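Local coordinates for bacterial leucyl aminopeptidase (Legionella pneumophila, PDB 6ESL), which probably removes amino-terminal residues, leucine among them, from peptides as a zinc-dependent M28-family exopeptidase secreted by the bacterium, at residues K39-D51 / Q87-Q96. Sequence-based numbering, arbitrary orientation.
Sequences KILAENKEFKIID and QQQSAQKLLQ
Leu-95 and Ala-91 of the helical segment 87-96 pack on one face of the beta-hairpin 39-51, at the edge of a four-stranded antiparallel sheet well away from the zinc-bearing peptidase domain of its own chain. Leu-95 divides its branches: CD1 lies over the edge strand, 3.7 Å from Glu-43 CA, while CD2 reaches the inner strand, 3.9 Å from Phe-47 CB. Ile-49 and Leu-95 lie antiparallel alongside each other, with Ile-49 CD1 3.7 Å from Leu-95 CG. One turn earlier, the axes of helix 88-94 and strand 39-43 come within 6.9 Å, consistent with the small Ala-91 and Ala-42 lying between them; Ala-91 CB touches Leu-41 CB at 3.9 Å and also meets Ala-42 CB and Ile-49 CG2. A classic beta bulge, in which Ile-49 O accepts from Leu-41 N (2.7 Å) and weakly from Ala-42 N, probably helps place the side chains of both residues beside Ala-91.

Polar groups border this apolar patch. The Gln-92 chain bends at chi2 (-67°), laying its CG and CD against Ala-42 CB and letting NE2 donate a weak hydrogen bond to Glu-43 O (3.3 Å, N-H...O angle 148°). Leu-41 CD2 meets Gln-88 CG, the two side chains lying roughly perpendicular. Further out, Gln-25 of strand 21-27 touches both Leu-95 and Phe-47, and the hairpin meets the other subunit where Tyr-331 of that chain packs against the Phe-47 ring. The hairpin turn is held by an Asx motif: Asn-44 turns its amide back over its own backbone (chi1 68°), and OD1 accepts from Phe-47 N at 3.0 Å, the donor lying nearly in line with the C=O.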
loop_
_atom_site.group_PDB
_atom_site.type_symbol
_atom_site.label_atom_id
_atom_site.label_comp_id
_atom_site.label_asym_id
_atom_site.label_seq_id
_atom_site.Cartn_x
_atom_site.Cartn_y
_atom_site.Cartn_z
ATOM N N LYS B 39 -0.594 12.166 -35.172
ATOM C CA LYS B 39 0.723 11.764 -35.551
ATOM C C LYS B 39 1.356 11.145 -34.378
ATOM O O LYS B 39 1.252 11.663 -33.288
ATOM C CB LYS B 39 1.626 12.958 -35.932
ATOM C CG LYS B 39 1.276 13.712 -37.156
ATOM C CD LYS B 39 2.250 14.907 -37.417
ATOM C CE LYS B 39 1.864 15.646 -38.711
ATOM N NZ LYS B 39 2.691 16.827 -39.080
ATOM N N ILE B 40 2.051 10.050 -34.598
ATOM C CA ILE B 40 2.803 9.405 -33.550
ATOM C C ILE B 40 4.132 10.121 -33.477
ATOM O O ILE B 40 4.816 10.205 -34.471
ATOM C CB ILE B 40 3.085 7.927 -33.824
ATOM C CG1 ILE B 40 1.835 7.155 -34.327
ATOM C CG2 ILE B 40 3.698 7.282 -32.603
ATOM C CD1 ILE B 40 0.596 7.355 -33.514
ATOM N N LEU B 41 4.497 10.627 -32.300
ATOM C CA LEU B 41 5.758 11.338 -32.128
ATOM C C LEU B 41 6.806 10.434 -31.515
ATOM O O LEU B 41 8.017 10.661 -31.694
ATOM C CB LEU B 41 5.584 12.595 -31.238
ATOM C CG LEU B 41 4.660 13.669 -31.840
ATOM C CD1 LEU B 41 4.525 14.769 -30.823
ATOM C CD2 LEU B 41 5.089 14.225 -33.171
ATOM N N ALA B 42 6.369 9.478 -30.719
ATOM C CA ALA B 42 7.242 8.560 -30.058
ATOM C C ALA B 42 6.386 7.438 -29.491
ATOM O O ALA B 42 5.203 7.630 -29.276
ATOM C CB ALA B 42 7.969 9.269 -28.895
ATOM N N GLU B 43 6.991 6.292 -29.275
ATOM C CA GLU B 43 6.329 5.195 -28.637
ATOM C C GLU B 43 7.236 4.178 -28.055
ATOM O O GLU B 43 8.357 4.004 -28.461
ATOM C CB GLU B 43 5.258 4.556 -29.491
ATOM C CG GLU B 43 5.691 3.770 -30.685
ATOM C CD GLU B 43 4.524 3.052 -31.312
ATOM O OE1 GLU B 43 4.045 2.052 -30.729
ATOM O OE2 GLU B 43 4.089 3.493 -32.367
ATOM N N ASN B 44 6.713 3.502 -27.070
ATOM C CA ASN B 44 7.401 2.438 -26.410
ATOM C C ASN B 44 6.431 1.331 -26.121
ATOM O O ASN B 44 5.333 1.324 -26.604
ATOM C CB ASN B 44 8.251 2.898 -25.222
ATOM C CG ASN B 44 7.444 3.409 -24.061
ATOM O OD1 ASN B 44 6.259 3.232 -23.997
ATOM N ND2 ASN B 44 8.110 4.029 -23.127
ATOM N N LYS B 45 6.842 0.367 -25.338
ATOM C CA LYS B 45 5.993 -0.759 -25.057
ATOM C C LYS B 45 4.660 -0.387 -24.418
ATOM O O LYS B 45 3.665 -0.972 -24.724
ATOM C CB LYS B 45 6.753 -1.722 -24.160
ATOM C CG LYS B 45 7.941 -2.395 -24.787
ATOM C CD LYS B 45 8.659 -3.318 -23.824
ATOM C CE LYS B 45 9.854 -4.026 -24.459
ATOM N NZ LYS B 45 10.609 -4.926 -23.554
ATOM N N GLU B 46 4.653 0.572 -23.517
ATOM C CA GLU B 46 3.431 0.967 -22.853
ATOM C C GLU B 46 2.654 2.204 -23.313
ATOM O O GLU B 46 1.494 2.329 -23.036
ATOM C CB GLU B 46 3.783 1.182 -21.398
ATOM C CG GLU B 46 4.221 -0.069 -20.683
ATOM C CD GLU B 46 3.176 -1.174 -20.719
ATOM O OE1 GLU B 46 1.984 -0.882 -20.580
ATOM O OE2 GLU B 46 3.549 -2.339 -20.890
ATOM N N PHE B 47 3.285 3.052 -24.086
ATOM C CA PHE B 47 2.755 4.401 -24.406
ATOM C C PHE B 47 3.086 4.842 -25.786
ATOM O O PHE B 47 4.156 4.475 -26.364
ATOM C CB PHE B 47 3.301 5.547 -23.490
ATOM C CG PHE B 47 3.018 5.399 -22.044
ATOM C CD1 PHE B 47 1.779 5.727 -21.532
ATOM C CD2 PHE B 47 4.005 4.965 -21.177
ATOM C CE1 PHE B 47 1.509 5.570 -20.197
ATOM C CE2 PHE B 47 3.770 4.814 -19.819
ATOM C CZ PHE B 47 2.488 5.114 -19.318
ATOM N N LYS B 48 2.183 5.648 -26.329
ATOM C CA LYS B 48 2.494 6.513 -27.447
ATOM C C LYS B 48 2.407 7.976 -26.946
ATOM O O LYS B 48 1.588 8.282 -26.113
ATOM C CB LYS B 48 1.501 6.374 -28.588
ATOM C CG LYS B 48 1.542 4.973 -29.199
ATOM C CD LYS B 48 0.828 4.877 -30.499
ATOM C CE LYS B 48 0.840 3.400 -30.905
ATOM N NZ LYS B 48 0.023 3.307 -32.083
ATOM N N ILE B 49 3.204 8.863 -27.521
ATOM C CA ILE B 49 2.930 10.286 -27.513
ATOM C C ILE B 49 2.466 10.671 -28.866
ATOM O O ILE B 49 3.172 10.524 -29.913
ATOM C CB ILE B 49 4.141 11.115 -27.014
ATOM C CG1 ILE B 49 4.406 10.765 -25.595
ATOM C CG2 ILE B 49 3.887 12.600 -27.253
ATOM C CD1 ILE B 49 5.706 11.216 -24.980
ATOM N N ILE B 50 1.292 11.263 -28.892
ATOM C CA ILE B 50 0.686 11.629 -30.117
ATOM C C ILE B 50 0.467 13.136 -30.191
ATOM O O ILE B 50 0.418 13.804 -29.156
ATOM C CB ILE B 50 -0.685 10.935 -30.334
ATOM C CG1 ILE B 50 -1.741 11.337 -29.269
ATOM C CG2 ILE B 50 -0.495 9.414 -30.292
ATOM C CD1 ILE B 50 -3.131 10.915 -29.662
ATOM N N ASP B 51 0.377 13.622 -31.400
ATOM C CA ASP B 51 0.026 14.986 -31.661
ATOM C C ASP B 51 -1.355 14.986 -32.232
ATOM O O ASP B 51 -1.620 14.240 -33.211
ATOM C CB ASP B 51 1.009 15.566 -32.757
ATOM C CG ASP B 51 0.748 17.008 -33.045
ATOM O OD1 ASP B 51 -0.121 17.312 -33.860
ATOM O OD2 ASP B 51 1.319 17.856 -32.348
ATOM N N GLN B 87 10.600 18.308 -31.221
ATOM C CA GLN B 87 9.384 17.698 -30.696
ATOM C C GLN B 87 9.553 16.198 -30.600
ATOM O O GLN B 87 9.259 15.624 -29.561
ATOM C CB GLN B 87 8.170 17.972 -31.596
ATOM C CG GLN B 87 7.705 19.428 -31.669
ATOM C CD GLN B 87 6.540 19.648 -32.636
ATOM O OE1 GLN B 87 6.335 18.889 -33.586
ATOM N NE2 GLN B 87 5.757 20.697 -32.387
ATOM N N GLN B 88 9.974 15.545 -31.690
ATOM C CA GLN B 88 10.116 14.078 -31.652
ATOM C C GLN B 88 11.225 13.623 -30.725
ATOM O O GLN B 88 11.117 12.550 -30.097
ATOM C CB GLN B 88 10.279 13.491 -33.046
ATOM C CG GLN B 88 9.036 13.717 -33.874
ATOM C CD GLN B 88 8.930 12.814 -35.072
ATOM O OE1 GLN B 88 8.530 13.254 -36.163
ATOM N NE2 GLN B 88 9.279 11.541 -34.881
ATOM N N GLN B 89 12.257 14.461 -30.601
ATOM C CA GLN B 89 13.414 14.167 -29.741
ATOM C C GLN B 89 12.981 14.306 -28.306
ATOM O O GLN B 89 13.223 13.389 -27.525
ATOM C CB GLN B 89 14.603 15.129 -30.041
ATOM C CG GLN B 89 15.249 14.952 -31.438
ATOM C CD GLN B 89 16.391 15.960 -31.771
ATOM O OE1 GLN B 89 16.431 17.054 -31.219
ATOM N NE2 GLN B 89 17.293 15.588 -32.686
ATOM N N SER B 90 12.373 15.450 -27.960
ATOM C CA SER B 90 11.794 15.682 -26.597
ATOM C C SER B 90 10.784 14.607 -26.227
ATOM O O SER B 90 10.851 14.035 -25.124
ATOM C CB SER B 90 11.062 17.019 -26.489
ATOM O OG SER B 90 9.958 17.068 -27.322
ATOM N N ALA B 91 9.887 14.320 -27.183
ATOM C CA ALA B 91 8.850 13.282 -27.000
ATOM C C ALA B 91 9.495 11.925 -26.729
ATOM O O ALA B 91 9.198 11.347 -25.683
ATOM C CB ALA B 91 7.863 13.258 -28.159
ATOM N N GLN B 92 10.431 11.455 -27.587
ATOM C CA GLN B 92 11.160 10.171 -27.307
ATOM C C GLN B 92 11.946 10.199 -25.974
ATOM O O GLN B 92 11.976 9.206 -25.186
ATOM C CB GLN B 92 12.090 9.774 -28.510
ATOM C CG GLN B 92 11.528 8.764 -29.575
ATOM C CD GLN B 92 11.315 7.321 -28.971
ATOM O OE1 GLN B 92 12.186 6.783 -28.272
ATOM N NE2 GLN B 92 10.163 6.714 -29.241
ATOM N N LYS B 93 12.562 11.343 -25.696
ATOM C CA LYS B 93 13.304 11.504 -24.429
ATOM C C LYS B 93 12.383 11.452 -23.221
ATOM O O LYS B 93 12.730 10.870 -22.187
ATOM C CB LYS B 93 14.123 12.810 -24.418
ATOM C CG LYS B 93 15.280 12.830 -25.427
ATOM C CD LYS B 93 16.098 14.132 -25.452
ATOM C CE LYS B 93 17.255 14.042 -26.484
ATOM N NZ LYS B 93 18.024 15.305 -26.522
ATOM N N LEU B 94 11.197 12.045 -23.370
ATOM C CA LEU B 94 10.184 12.000 -22.326
ATOM C C LEU B 94 9.792 10.588 -21.993
ATOM O O LEU B 94 9.694 10.252 -20.839
ATOM C CB LEU B 94 8.968 12.818 -22.741
ATOM C CG LEU B 94 8.029 13.207 -21.619
ATOM C CD1 LEU B 94 8.726 13.899 -20.439
ATOM C CD2 LEU B 94 7.019 14.123 -22.291
ATOM N N LEU B 95 9.664 9.732 -23.007
ATOM C CA LEU B 95 9.394 8.331 -22.731
ATOM C C LEU B 95 10.516 7.508 -22.070
ATOM O O LEU B 95 10.208 6.410 -21.678
ATOM C CB LEU B 95 8.846 7.625 -23.993
ATOM C CG LEU B 95 7.459 8.053 -24.480
ATOM C CD1 LEU B 95 7.001 7.178 -25.611
ATOM C CD2 LEU B 95 6.411 7.943 -23.351
ATOM N N GLN B 96 11.764 8.007 -21.906
ATOM C CA GLN B 96 12.880 7.218 -21.281
ATOM C C GLN B 96 13.467 7.797 -19.977
ATOM O O GLN B 96 12.820 7.821 -18.939
ATOM C CB GLN B 96 14.007 7.027 -22.305
ATOM C CG GLN B 96 14.956 8.219 -22.411
ATOM C CD GLN B 96 15.750 8.307 -23.709
ATOM O OE1 GLN B 96 15.764 7.377 -24.521
ATOM N NE2 GLN B 96 16.432 9.448 -23.903
#